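Local coordinates for protein endopolygalacturonase (Chondrostereum purpureum, PDB 1K5C) that probably hydrolyses internal alpha-1,4 linkages between galacturonate units of pectic polygalacturonan, as a glycoside hydrolase of family 28, at residues K88-G93 with G149-G154; T94-P99 with S117-I122; F51-L56 with G81-D86; I168-D173 with Q190-H195; K111-N116 with T137-A142. All coordinates share one frame; numbering follows the deposited sequence.

Interaction 1. Residues K88-G93 with G149-G154; sequences KGTNNG and GHNTDG. With NAG (2-acetamido-2-deoxy-beta-D-glucopyranose), chain B.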
# COMPACT_ATOMS: atom_id res chain seq x y z
N LYS A 88 9.61 3.65 -16.21
CA LYS A 88 8.37 3.12 -16.76
C LYS A 88 7.71 2.07 -15.86
O LYS A 88 6.56 1.70 -16.11
CB LYS A 88 8.62 2.53 -18.16
CG LYS A 88 9.09 3.62 -19.14
CD LYS A 88 9.41 3.00 -20.51
CE LYS A 88 9.80 4.12 -21.48
NZ LYS A 88 10.40 3.57 -22.76
N GLY A 89 8.43 1.59 -14.85
CA GLY A 89 7.74 0.65 -13.91
C GLY A 89 7.16 -0.53 -14.64
O GLY A 89 7.77 -1.13 -15.55
N THR A 90 5.97 -0.92 -14.19
CA THR A 90 5.29 -2.08 -14.74
C THR A 90 4.39 -1.67 -15.89
O THR A 90 3.64 -2.49 -16.43
CB THR A 90 4.51 -2.81 -13.62
OG1 THR A 90 3.71 -1.90 -12.84
CG2 THR A 90 5.47 -3.41 -12.64
N ASN A 91 4.49 -0.40 -16.34
CA ASN A 91 3.69 0.03 -17.48
C ASN A 91 4.35 -0.42 -18.78
O ASN A 91 3.65 -0.69 -19.79
CB ASN A 91 3.61 1.55 -17.55
CG ASN A 91 2.90 2.17 -16.37
OD1 ASN A 91 1.96 1.54 -15.85
ND2 ASN A 91 3.30 3.38 -16.05
N ASN A 92 5.68 -0.42 -18.86
CA ASN A 92 6.41 -0.61 -20.10
C ASN A 92 7.88 -0.74 -19.75
O ASN A 92 8.25 -0.81 -18.59
CB ASN A 92 6.11 0.59 -21.05
CG ASN A 92 6.06 0.19 -22.49
OD1 ASN A 92 6.99 -0.53 -22.94
ND2 ASN A 92 5.03 0.62 -23.22
N GLY A 93 8.73 -0.77 -20.74
CA GLY A 93 10.17 -0.75 -20.51
C GLY A 93 10.69 -2.09 -20.06
O GLY A 93 10.23 -3.18 -20.48
N GLY A 149 12.56 5.33 -10.38
CA GLY A 149 11.68 4.38 -9.70
C GLY A 149 10.23 4.66 -10.07
O GLY A 149 9.82 5.81 -10.26
N HIS A 150 9.45 3.59 -10.21
CA HIS A 150 8.08 3.76 -10.72
C HIS A 150 7.26 2.55 -10.29
O HIS A 150 7.77 1.42 -10.25
CB HIS A 150 8.14 3.86 -12.27
CG HIS A 150 7.00 4.57 -12.82
ND1 HIS A 150 6.97 5.96 -12.85
CD2 HIS A 150 5.82 4.13 -13.38
CE1 HIS A 150 5.81 6.33 -13.39
NE2 HIS A 150 5.10 5.26 -13.71
N ASN A 151 5.98 2.76 -9.95
CA ASN A 151 5.11 1.66 -9.51
C ASN A 151 5.72 0.96 -8.27
O ASN A 151 5.49 -0.23 -8.06
CB ASN A 151 4.78 0.63 -10.58
CG ASN A 151 4.13 1.28 -11.81
OD1 ASN A 151 4.69 1.27 -12.92
ND2 ASN A 151 2.96 1.81 -11.63
N THR A 152 6.41 1.74 -7.43
CA THR A 152 7.07 1.21 -6.23
C THR A 152 6.16 1.25 -5.01
O THR A 152 6.56 1.66 -3.90
CB THR A 152 8.38 1.97 -6.01
OG1 THR A 152 8.13 3.38 -6.19
CG2 THR A 152 9.48 1.46 -6.97
N ASP A 153 4.92 0.75 -5.20
CA ASP A 153 3.94 0.74 -4.11
C ASP A 153 4.54 0.11 -2.86
O ASP A 153 5.20 -0.92 -2.90
CB ASP A 153 2.72 -0.13 -4.47
CG ASP A 153 1.99 0.24 -5.74
OD1 ASP A 153 2.56 0.90 -6.63
OD2 ASP A 153 0.80 -0.19 -5.84
N GLY A 154 4.25 0.72 -1.70
CA GLY A 154 4.75 0.14 -0.45
C GLY A 154 4.05 -1.19 -0.10
O GLY A 154 4.71 -2.24 -0.00
C1 NAG B . 5.09 0.42 -24.68
C2 NAG B . 3.61 0.72 -25.12
C3 NAG B . 3.54 0.44 -26.63
C4 NAG B . 4.43 1.52 -27.29
C5 NAG B . 5.90 1.36 -26.78
C6 NAG B . 6.78 2.49 -27.21
C7 NAG B . 2.19 0.16 -23.11
C8 NAG B . 1.39 -0.96 -22.58
N2 NAG B . 2.75 -0.10 -24.31
O3 NAG B . 2.24 0.44 -27.22
O4 NAG B . 4.40 1.23 -28.69
O5 NAG B . 5.90 1.39 -25.32
O6 NAG B . 8.15 2.30 -26.91
O7 NAG B . 2.26 1.14 -22.50
O HOH W 1 2.53 5.97 -14.53
O HOH W 2 1.33 3.63 -13.43
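Two loops without regular secondary structure come together at Gly89 and His150, whose CA atoms are 4.5 Å apart. Thr90 N lies 2.8 Å from Asn151 OD1 and donates to it, with an N-H...O angle of 146° and the donor tilted 34° from the amide plane. Gly89 CA packs against the same oxygen at 3.3 Å, while His150 CB rests on Gly89 N. Asn91 and Asn151 are both beta-D-galacturonate-binding residues, so the contact joins two loops of the substrate site on the flank of the right-handed parallel beta-helix characteristic of family 28. The Asn91 and His150 side chains cross at about a right angle, and Asn91 ND2 stands at the ring edge, 3.5 Å from His150 NE2. Two waters bridge the loops: one accepts from Asn91 ND2 and lies in the ring plane 2.8 Å from His150 NE2; the other accepts from Asn151 ND2 at 3.0 Å and donates a longer bond to Asn91 OD1. Next along the chain, Asn92 carries an N-linked sugar, its ND2 bonded covalently to NAG C1. Asn92 OD1 accepts from Gly93 N on an in-plane lone pair.

Interaction 2. Residues T94-P99 with S117-I122; sequences THKPHP and SPAQAI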
# COMPACT_ATOMS: atom_id res chain seq x y z
N THR A 94 11.73 -2.01 -19.23
CA THR A 94 12.39 -3.23 -18.75
C THR A 94 11.40 -4.07 -17.90
O THR A 94 10.50 -3.54 -17.23
CB THR A 94 13.60 -2.86 -17.88
OG1 THR A 94 13.16 -2.07 -16.78
CG2 THR A 94 14.68 -2.11 -18.69
N HIS A 95 11.63 -5.40 -17.92
CA HIS A 95 10.86 -6.25 -17.00
C HIS A 95 11.17 -5.88 -15.57
O HIS A 95 12.35 -5.73 -15.21
CB HIS A 95 11.27 -7.70 -17.29
CG HIS A 95 10.65 -8.64 -16.32
ND1 HIS A 95 11.33 -9.22 -15.27
CD2 HIS A 95 9.41 -9.15 -16.30
CE1 HIS A 95 10.52 -10.06 -14.62
NE2 HIS A 95 9.30 -10.05 -15.24
N LYS A 96 10.15 -5.76 -14.73
CA LYS A 96 10.32 -5.53 -13.30
C LYS A 96 9.75 -6.74 -12.54
O LYS A 96 8.52 -6.91 -12.56
CB LYS A 96 9.59 -4.26 -12.81
CG LYS A 96 9.68 -3.03 -13.73
CD LYS A 96 11.11 -2.54 -13.90
CE LYS A 96 11.21 -1.15 -14.58
NZ LYS A 96 10.54 -1.05 -15.91
N PRO A 97 10.51 -7.55 -11.81
CA PRO A 97 9.90 -8.57 -10.98
C PRO A 97 8.99 -7.91 -9.92
O PRO A 97 9.46 -7.06 -9.16
CB PRO A 97 11.11 -9.27 -10.34
CG PRO A 97 12.28 -9.00 -11.29
CD PRO A 97 11.98 -7.59 -11.80
N HIS A 98 7.72 -8.31 -9.91
CA HIS A 98 6.80 -7.68 -8.97
C HIS A 98 5.66 -8.64 -8.66
O HIS A 98 5.33 -9.48 -9.53
CB HIS A 98 6.24 -6.34 -9.49
CG HIS A 98 5.32 -6.50 -10.68
ND1 HIS A 98 3.95 -6.46 -10.64
CD2 HIS A 98 5.68 -6.75 -11.98
CE1 HIS A 98 3.49 -6.63 -11.89
NE2 HIS A 98 4.49 -6.82 -12.67
N PRO A 99 5.06 -8.55 -7.48
CA PRO A 99 5.59 -7.81 -6.31
C PRO A 99 6.94 -8.41 -5.93
O PRO A 99 7.31 -9.52 -6.37
CB PRO A 99 4.51 -8.05 -5.24
CG PRO A 99 4.00 -9.43 -5.57
CD PRO A 99 3.98 -9.47 -7.09
N SER A 117 12.97 -2.19 -3.97
CA SER A 117 12.19 -3.13 -4.76
C SER A 117 12.25 -2.74 -6.25
O SER A 117 12.26 -1.57 -6.60
CB SER A 117 10.74 -3.16 -4.26
OG SER A 117 10.11 -1.87 -4.35
N PRO A 118 12.21 -3.75 -7.16
CA PRO A 118 12.16 -3.41 -8.60
C PRO A 118 10.94 -2.58 -8.95
O PRO A 118 11.07 -1.65 -9.77
CB PRO A 118 12.19 -4.78 -9.30
CG PRO A 118 13.00 -5.65 -8.32
CD PRO A 118 12.48 -5.19 -6.93
N ALA A 119 9.80 -2.91 -8.38
CA ALA A 119 8.54 -2.14 -8.59
C ALA A 119 7.74 -2.34 -7.29
O ALA A 119 8.22 -1.97 -6.21
CB ALA A 119 7.86 -2.52 -9.89
N GLN A 120 6.55 -2.92 -7.37
CA GLN A 120 5.71 -2.97 -6.18
C GLN A 120 6.41 -3.81 -5.10
O GLN A 120 6.95 -4.90 -5.37
CB GLN A 120 4.33 -3.60 -6.49
CG GLN A 120 3.47 -2.75 -7.44
CD GLN A 120 3.74 -3.00 -8.92
OE1 GLN A 120 4.76 -3.56 -9.32
NE2 GLN A 120 2.85 -2.49 -9.80
N ALA A 121 6.40 -3.29 -3.85
CA ALA A 121 7.25 -3.89 -2.80
C ALA A 121 6.60 -5.07 -2.11
O ALA A 121 7.10 -6.19 -2.23
CB ALA A 121 7.67 -2.79 -1.82
N ILE A 122 5.54 -4.84 -1.33
CA ILE A 122 4.95 -5.92 -0.50
C ILE A 122 3.48 -6.11 -0.88
O ILE A 122 2.66 -5.21 -0.76
CB ILE A 122 5.07 -5.59 1.00
CG1 ILE A 122 6.52 -5.33 1.38
CG2 ILE A 122 4.44 -6.70 1.83
CD1 ILE A 122 6.72 -4.88 2.83
O HOH W 3 9.18 -5.31 -7.01
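Pro97 and Pro118 form the tightly packed part of this contact, their side chains crossing at about a right angle and Pro97 CD lying 3.8 Å from Pro118 CB. Pro118 CB also sits against the Pro97 carbonyl oxygen. Beside them the Lys96 and Ala119 CB atoms meet at 3.8 Å. Beyond CB the lysine chain turns away from the 117-122 loop, bending at chi2 (-63°) and chi4, and its NZ donates to Thr94 O at 2.8 Å; Gly89 O and a salt bridge to Asp86 OD1 also hold it. Tyr84 touches both prolines from outside the two segments. The other side is more open, His98 and Gln120 being partly exposed. There the two lie side by side, pointing the same way, with ring and amide planes 28° apart. Gln120 OE1 approaches His98 CB to 3.2 Å and is 3.3 Å from His98 ND1, but the angle is too poor for a hydrogen bond. Gln120 NE2 donates instead to Thr90 OG1. Pro99, preceded by a cis peptide, directs its CA at Gln120 O, a CA-H...O contact of 3.3 Å. The segments lead into adjacent parallel strands, 101-104 and 122-127, of the beta-helix. No direct hydrogen bond joins them; one water accepts from Ala119 N and donates to both Pro97 O and Gln120 O, at 2.8 Å from Pro97 O. The chemistry implies that non-polar packing carries this junction, with a water linking three backbone groups that do not bond to one another.

Interaction 3. Residues F51-L56 with G81-D86; sequences FAKTTL and GALYWD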
# COMPACT_ATOMS: atom_id res chain seq x y z
N PHE A 51 18.83 -10.03 -3.53
CA PHE A 51 18.29 -10.76 -4.70
C PHE A 51 19.07 -10.30 -5.93
O PHE A 51 18.98 -9.14 -6.38
CB PHE A 51 16.81 -10.44 -4.85
CG PHE A 51 15.99 -11.06 -3.74
CD1 PHE A 51 16.01 -10.54 -2.42
CD2 PHE A 51 15.17 -12.17 -4.00
CE1 PHE A 51 15.28 -11.13 -1.42
CE2 PHE A 51 14.41 -12.74 -2.98
CZ PHE A 51 14.47 -12.21 -1.68
N ALA A 52 19.88 -11.22 -6.48
CA ALA A 52 20.63 -10.91 -7.70
C ALA A 52 19.67 -10.54 -8.81
O ALA A 52 18.51 -11.02 -8.87
CB ALA A 52 21.49 -12.13 -8.09
N LYS A 53 20.14 -9.74 -9.78
CA LYS A 53 19.28 -9.34 -10.90
C LYS A 53 18.74 -10.61 -11.60
O LYS A 53 19.50 -11.54 -11.93
CB LYS A 53 20.02 -8.46 -11.90
CG LYS A 53 19.04 -7.82 -12.89
CD LYS A 53 19.68 -6.81 -13.80
CE LYS A 53 18.66 -6.23 -14.79
NZ LYS A 53 19.28 -5.20 -15.67
N THR A 54 17.43 -10.62 -11.84
CA THR A 54 16.74 -11.82 -12.29
C THR A 54 15.78 -11.49 -13.42
O THR A 54 15.30 -10.35 -13.54
CB THR A 54 16.00 -12.45 -11.09
OG1 THR A 54 15.53 -13.75 -11.50
CG2 THR A 54 14.85 -11.61 -10.58
N THR A 55 15.45 -12.51 -14.20
CA THR A 55 14.46 -12.41 -15.26
C THR A 55 13.13 -12.98 -14.81
O THR A 55 12.14 -12.86 -15.60
CB THR A 55 14.92 -13.08 -16.58
OG1 THR A 55 14.99 -14.52 -16.35
CG2 THR A 55 16.24 -12.56 -17.03
N LEU A 56 13.02 -13.60 -13.64
CA LEU A 56 11.76 -14.15 -13.19
C LEU A 56 10.70 -13.11 -12.94
O LEU A 56 11.01 -11.97 -12.50
CB LEU A 56 11.94 -14.95 -11.88
CG LEU A 56 12.86 -16.15 -11.95
CD1 LEU A 56 12.87 -16.86 -10.61
CD2 LEU A 56 12.48 -17.12 -13.07
N GLY A 81 16.78 -2.75 -6.91
CA GLY A 81 15.82 -2.12 -7.85
C GLY A 81 16.48 -1.21 -8.89
O GLY A 81 15.99 -1.12 -10.01
N ALA A 82 17.58 -0.53 -8.53
CA ALA A 82 18.21 0.38 -9.49
C ALA A 82 18.76 -0.35 -10.72
O ALA A 82 18.98 0.30 -11.76
CB ALA A 82 19.33 1.19 -8.84
N LEU A 83 18.92 -1.67 -10.65
CA LEU A 83 19.32 -2.42 -11.84
C LEU A 83 18.19 -2.60 -12.85
O LEU A 83 18.43 -3.05 -13.99
CB LEU A 83 19.85 -3.80 -11.43
CG LEU A 83 21.03 -3.79 -10.48
CD1 LEU A 83 21.44 -5.28 -10.16
CD2 LEU A 83 22.22 -3.00 -11.02
N TYR A 84 16.97 -2.27 -12.43
CA TYR A 84 15.80 -2.41 -13.31
C TYR A 84 15.18 -1.06 -13.66
O TYR A 84 14.62 -0.90 -14.73
CB TYR A 84 14.75 -3.22 -12.61
CG TYR A 84 15.15 -4.60 -12.07
CD1 TYR A 84 14.91 -5.75 -12.80
CD2 TYR A 84 15.74 -4.68 -10.81
CE1 TYR A 84 15.30 -7.00 -12.28
CE2 TYR A 84 16.08 -5.93 -10.26
CZ TYR A 84 15.83 -7.08 -11.01
OH TYR A 84 16.10 -8.33 -10.49
N TRP A 85 15.17 -0.10 -12.70
CA TRP A 85 14.36 1.12 -12.87
C TRP A 85 14.71 1.85 -14.14
O TRP A 85 15.88 2.10 -14.44
CB TRP A 85 14.61 2.05 -11.67
CG TRP A 85 14.18 1.51 -10.35
CD1 TRP A 85 13.17 0.60 -10.10
CD2 TRP A 85 14.74 1.86 -9.07
NE1 TRP A 85 13.07 0.37 -8.74
CE2 TRP A 85 14.04 1.11 -8.10
CE3 TRP A 85 15.79 2.69 -8.67
CZ2 TRP A 85 14.33 1.19 -6.73
CZ3 TRP A 85 16.10 2.76 -7.31
CH2 TRP A 85 15.38 2.01 -6.36
N ASP A 86 13.66 2.28 -14.84
CA ASP A 86 13.84 2.96 -16.13
C ASP A 86 12.79 4.06 -16.33
O ASP A 86 12.60 4.51 -17.48
CB ASP A 86 13.80 1.98 -17.26
CG ASP A 86 12.45 1.34 -17.48
OD1 ASP A 86 11.60 1.48 -16.59
OD2 ASP A 86 12.23 0.66 -18.54
O HOH W 4 16.59 -8.34 -7.90
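Phe51 O, Ala52, Lys53 and Thr54 pass the end of Tyr84, whose hydroxyl is the meeting point of the two segments. The Phe51 carbonyl oxygen, also bonded by Asn80 ND2, probably accepts from a water that lies in the plane of the tyrosine ring and 2.6 Å from Tyr84 OH. Ala52 follows with only its carbonyl oxygen in loose contact, 4.0 Å from Tyr84 OH. Lys53 makes the widest contact of its segment. Its CG is anti to the backbone N (chi1 -168°), and from there the chain runs fully extended past Tyr84 in the opposite direction, with CE over one ring face and CD 3.8 Å from Leu83 CB. Lys53 NZ then donates to Leu83 O at 2.9 Å, a carbonyl belonging to the last residue of the short 3-10 segment 81-83. Any attraction between this ammonium and the ring is at most weak. In the family 28 beta-helix these are loops of successive coils, one after strand 49-51 and one after strand 76-78; Tyr84 also touches Pro97, farther along its own loop, and Pro118, after strand 108-115. Thr54 N donates to Tyr84 OH at 3.0 Å, with an N-H...O angle of 151°. Thr54 CG2 packs on the same hydroxyl at 3.5 Å, and Thr54 O lies in the ring plane near CE1. Thr54 OG1 accepts weakly from Leu56 N and is bonded by Gly30 N.

Interaction 4. Residues I168-D173 with Q190-H195; sequences IVKNQD and QCSGGH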
# COMPACT_ATOMS: atom_id res chain seq x y z
N ILE A 168 7.08 2.66 7.57
CA ILE A 168 7.68 3.81 6.90
C ILE A 168 7.82 3.45 5.42
O ILE A 168 8.36 2.39 5.12
CB ILE A 168 9.06 4.16 7.49
CG1 ILE A 168 8.90 4.56 8.97
CG2 ILE A 168 9.77 5.20 6.66
CD1 ILE A 168 10.22 4.71 9.71
N VAL A 169 7.32 4.29 4.53
CA VAL A 169 7.46 4.06 3.10
C VAL A 169 8.00 5.30 2.42
O VAL A 169 7.40 6.38 2.50
CB VAL A 169 6.07 3.69 2.44
CG1 VAL A 169 6.27 3.50 0.95
CG2 VAL A 169 5.47 2.47 3.13
N LYS A 170 9.13 5.14 1.72
CA LYS A 170 9.77 6.19 0.92
C LYS A 170 9.79 5.64 -0.51
O LYS A 170 10.52 4.69 -0.81
CB LYS A 170 11.21 6.43 1.39
CG LYS A 170 11.27 6.86 2.88
CD LYS A 170 12.73 6.99 3.32
CE LYS A 170 12.78 7.47 4.80
NZ LYS A 170 14.21 7.36 5.24
N ASN A 171 8.96 6.21 -1.39
CA ASN A 171 8.78 5.56 -2.69
C ASN A 171 8.29 6.56 -3.73
O ASN A 171 8.46 7.76 -3.55
CB ASN A 171 7.85 4.32 -2.56
CG ASN A 171 6.43 4.76 -2.32
OD1 ASN A 171 6.19 5.92 -1.95
ND2 ASN A 171 5.48 3.84 -2.49
N GLN A 172 7.76 6.01 -4.85
CA GLN A 172 7.36 6.80 -6.01
C GLN A 172 5.92 6.49 -6.43
O GLN A 172 5.51 6.89 -7.52
CB GLN A 172 8.29 6.64 -7.22
CG GLN A 172 9.72 7.03 -6.94
CD GLN A 172 10.49 6.04 -6.09
OE1 GLN A 172 11.28 6.50 -5.15
NE2 GLN A 172 10.41 4.79 -6.35
N ASP A 173 5.17 5.77 -5.62
CA ASP A 173 3.77 5.45 -5.95
C ASP A 173 3.00 5.33 -4.64
O ASP A 173 3.44 5.85 -3.61
CB ASP A 173 3.69 4.21 -6.89
CG ASP A 173 2.46 4.24 -7.79
OD1 ASP A 173 1.33 4.17 -7.27
OD2 ASP A 173 2.64 4.32 -9.02
N GLN A 190 4.23 6.35 8.26
CA GLN A 190 4.84 7.55 7.66
C GLN A 190 5.10 7.28 6.18
O GLN A 190 5.78 6.29 5.85
CB GLN A 190 6.16 7.86 8.35
CG GLN A 190 5.93 8.32 9.81
CD GLN A 190 7.29 8.33 10.44
OE1 GLN A 190 8.19 9.08 10.07
NE2 GLN A 190 7.40 7.46 11.42
N CYS A 191 4.56 8.12 5.32
CA CYS A 191 4.65 8.00 3.88
C CYS A 191 5.32 9.21 3.29
O CYS A 191 4.87 10.33 3.59
CB CYS A 191 3.21 7.91 3.30
SG CYS A 191 2.19 6.57 3.89
N SER A 192 6.33 9.04 2.43
CA SER A 192 6.93 10.21 1.77
C SER A 192 7.34 9.84 0.35
O SER A 192 7.67 8.68 0.04
CB SER A 192 8.13 10.74 2.55
OG SER A 192 9.13 9.76 2.66
N GLY A 193 7.37 10.85 -0.53
CA GLY A 193 7.86 10.75 -1.89
C GLY A 193 6.87 10.23 -2.90
O GLY A 193 7.02 10.50 -4.12
N GLY A 194 5.91 9.45 -2.47
CA GLY A 194 5.01 8.70 -3.36
C GLY A 194 3.71 9.41 -3.61
O GLY A 194 3.66 10.64 -3.81
N HIS A 195 2.65 8.59 -3.73
CA HIS A 195 1.33 9.04 -4.14
C HIS A 195 0.30 9.00 -3.01
O HIS A 195 -0.90 9.13 -3.29
CB HIS A 195 0.83 8.24 -5.35
CG HIS A 195 1.69 8.45 -6.58
ND1 HIS A 195 1.32 7.80 -7.77
CD2 HIS A 195 2.79 9.18 -6.82
CE1 HIS A 195 2.22 8.16 -8.68
NE2 HIS A 195 3.11 8.99 -8.15
O HOH W 5 8.44 8.44 5.10
O HOH W 6 4.94 6.88 0.27
O HOH W 7 -0.73 6.15 -7.97
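Gln190, His195 and Ser192 bury much of the surface here, facing Ile168, Asp173 and Lys170 across two parallel strands and the loops that follow them. Gln190 runs beside Ile168, pointing the same way, with NE2 4.1 Å from Ile168 CG1; its carbonyl oxygen takes Val169 N at 2.8 Å. Between them in sequence, Cys191 is disulfide-bonded to Cys175. Ser192 pairs with Lys170: Ser192 N donates to Val169 O, Ser192 O accepts from Asn171 N, and OG touches Lys170 CG at 3.6 Å. Past the strand ends, His195 N donates to Asp173 O at 2.9 Å, with the donor standing 73° out of the carbonyl plane. Asp173 CA sits over one face of the imidazole, offset toward the rim, 3.8 Å from the centroid, in a CH-pi contact. The carboxylate plane is turned 39° from the ring, and a water donating to Asp173 OD1 lies in the ring plane 2.6 Å from His195 ND1. Both residues bind beta-D-galacturonate, and His195 is a predicted active-site residue. Asn171 ND2 turns to Thr152 O, so the preceding loop is tied in as well. Strand 162-170 lies between 130-139 and 190-192 in the beta-helix, and strand 190-192 pairs in turn with 207-221.

Interaction 5. Residues K111-N116 with T137-A142; sequences KFEVLN and TVDDFA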
# COMPACT_ATOMS: atom_id res chain seq x y z
N LYS A 111 9.47 -5.38 11.97
CA LYS A 111 10.84 -4.85 12.06
C LYS A 111 11.79 -5.44 11.06
O LYS A 111 12.85 -5.99 11.34
CB LYS A 111 11.38 -5.02 13.50
CG LYS A 111 10.67 -4.11 14.50
CD LYS A 111 11.11 -2.65 14.31
CE LYS A 111 10.64 -1.72 15.38
NZ LYS A 111 11.38 -0.42 15.10
N PHE A 112 11.39 -5.32 9.76
CA PHE A 112 12.37 -5.54 8.68
C PHE A 112 12.17 -4.45 7.64
O PHE A 112 11.20 -3.68 7.67
CB PHE A 112 12.27 -6.95 8.07
CG PHE A 112 10.93 -7.27 7.45
CD1 PHE A 112 10.66 -6.93 6.14
CD2 PHE A 112 9.98 -7.96 8.22
CE1 PHE A 112 9.44 -7.30 5.56
CE2 PHE A 112 8.78 -8.32 7.66
CZ PHE A 112 8.49 -7.97 6.34
N GLU A 113 13.12 -4.42 6.71
CA GLU A 113 13.13 -3.40 5.65
C GLU A 113 13.16 -4.09 4.30
O GLU A 113 13.89 -5.07 4.10
CB GLU A 113 14.38 -2.52 5.79
CG GLU A 113 14.60 -1.57 4.61
CD GLU A 113 15.69 -0.59 4.87
OE1 GLU A 113 15.66 0.15 5.83
OE2 GLU A 113 16.56 -0.48 4.02
N VAL A 114 12.37 -3.56 3.38
CA VAL A 114 12.49 -3.85 1.96
C VAL A 114 13.24 -2.67 1.35
O VAL A 114 12.76 -1.54 1.45
CB VAL A 114 11.09 -4.03 1.32
CG1 VAL A 114 11.22 -4.10 -0.18
CG2 VAL A 114 10.42 -5.26 1.95
N LEU A 115 14.40 -2.96 0.77
CA LEU A 115 15.26 -1.92 0.20
C LEU A 115 15.24 -2.05 -1.33
O LEU A 115 15.56 -3.13 -1.88
CB LEU A 115 16.68 -2.12 0.72
CG LEU A 115 17.75 -1.19 0.11
CD1 LEU A 115 17.49 0.30 0.47
CD2 LEU A 115 19.13 -1.59 0.60
N ASN A 116 14.88 -0.97 -2.02
CA ASN A 116 14.99 -0.92 -3.48
C ASN A 116 14.29 -2.10 -4.19
O ASN A 116 14.89 -2.87 -4.94
CB ASN A 116 16.46 -0.78 -3.90
CG ASN A 116 17.05 0.49 -3.29
OD1 ASN A 116 16.31 1.48 -3.09
ND2 ASN A 116 18.35 0.45 -3.02
N THR A 137 9.88 -1.05 7.08
CA THR A 137 10.29 0.08 6.25
C THR A 137 10.38 -0.38 4.79
O THR A 137 11.09 -1.38 4.53
CB THR A 137 11.64 0.63 6.69
OG1 THR A 137 11.51 1.13 8.03
CG2 THR A 137 12.14 1.75 5.79
N VAL A 138 9.74 0.32 3.88
CA VAL A 138 9.97 0.15 2.44
C VAL A 138 10.82 1.37 2.05
O VAL A 138 10.29 2.49 1.95
CB VAL A 138 8.67 0.07 1.62
CG1 VAL A 138 9.02 0.04 0.13
CG2 VAL A 138 7.89 -1.16 2.06
N ASP A 139 12.12 1.15 1.88
CA ASP A 139 13.03 2.22 1.51
C ASP A 139 13.35 2.08 0.02
O ASP A 139 14.26 1.34 -0.37
CB ASP A 139 14.31 2.22 2.33
CG ASP A 139 15.21 3.37 1.99
OD1 ASP A 139 15.00 4.03 0.95
OD2 ASP A 139 16.15 3.64 2.79
N ASP A 140 12.54 2.81 -0.80
CA ASP A 140 12.79 2.96 -2.20
C ASP A 140 13.21 4.40 -2.53
O ASP A 140 13.07 4.87 -3.66
CB ASP A 140 11.57 2.54 -3.05
CG ASP A 140 11.39 1.07 -3.08
OD1 ASP A 140 12.24 0.26 -2.71
OD2 ASP A 140 10.23 0.68 -3.54
N PHE A 141 13.78 5.10 -1.55
CA PHE A 141 14.18 6.51 -1.76
C PHE A 141 15.11 6.67 -2.97
O PHE A 141 15.04 7.69 -3.67
CB PHE A 141 14.85 7.01 -0.47
CG PHE A 141 15.30 8.45 -0.61
CD1 PHE A 141 14.35 9.50 -0.61
CD2 PHE A 141 16.61 8.78 -0.75
CE1 PHE A 141 14.77 10.81 -0.75
CE2 PHE A 141 17.01 10.11 -0.92
CZ PHE A 141 16.07 11.12 -0.92
N ALA A 142 16.03 5.71 -3.20
CA ALA A 142 16.94 5.81 -4.32
C ALA A 142 16.19 5.94 -5.63
O ALA A 142 16.74 6.46 -6.63
CB ALA A 142 17.86 4.58 -4.33
O HOH W 8 17.73 2.09 4.14
O HOH W 9 16.59 3.55 -1.36
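Glu113 and Asp139 each hold CG anti to the backbone N (chi1 171° and -177°), and both residues belong to the same face of the paired strands. Their side chains lie side by side, pointing the same way, with carboxylate planes 61° apart and Glu113 OE2 3.9 Å from Asp139 CB. The like charges come within 4.3 Å at Glu113 OE2 and Asp139 OD2, and a water donating to both oxygens, 2.6 Å from Asp139 OD2, probably eases the repulsion. Leu115 shares this face and sets CD1 3.5 Å from Asp139 O. On the other face Val114 and Val138 turn inward against Ile122. These are neighbouring coils of the right-handed parallel beta-helix, strand 108-115 lying beside 130-139 and pairing in register. Thr137 N bonds to Phe112 O, Val114 N to Thr137 O, Asp139 N to Val114 O and Asn116 N to Asp139 O, the second and third nearly straight onto their carbonyls. Where the strands end, Asp139 OD1 accepts from Phe141 N at 3.0 Å, closing an Asx turn. A water in the bend accepts from Ala142 N and lies 2.7 Å from Asn116 OD1 and 2.8 Å from Asp139 OD1. Asp140 brings OD1 to 3.0 Å from Asn116 N at an angle too poor for a hydrogen bond; OD1 probably accepts from Ser117 N instead, and OD2 is hydrogen-bonded with Ser117 OG.

Interactions 4 and 5 are pairings in the same beta-helix wall, centres 10 Å apart, with the pairing of strands 130-139 and 162-170 between them; Lys170 O probably accepts there from Asp140 N (2.8 Å). Interactions 1, 2 and 3 gather the loops beside it. Asp153 O of interaction 1 probably accepts from Ala121 N of interaction 2 at 2.8 Å, and Thr94 OG1 meets Tyr84 O of interaction 3 at the same distance. Four of the galacturonate-binding residues come from two contacts: Asn91 and Asn151 from interaction 1, Asp173 and His195 from interaction 4, with the Asn151 and Asp173 side chains about 4 Å apart. Thr152 OG1 probably links these contacts, 3.0 Å from Gln172 N. Interaction 3 stands farther off, Tyr84 about 11 Å from Asn151 between side chains.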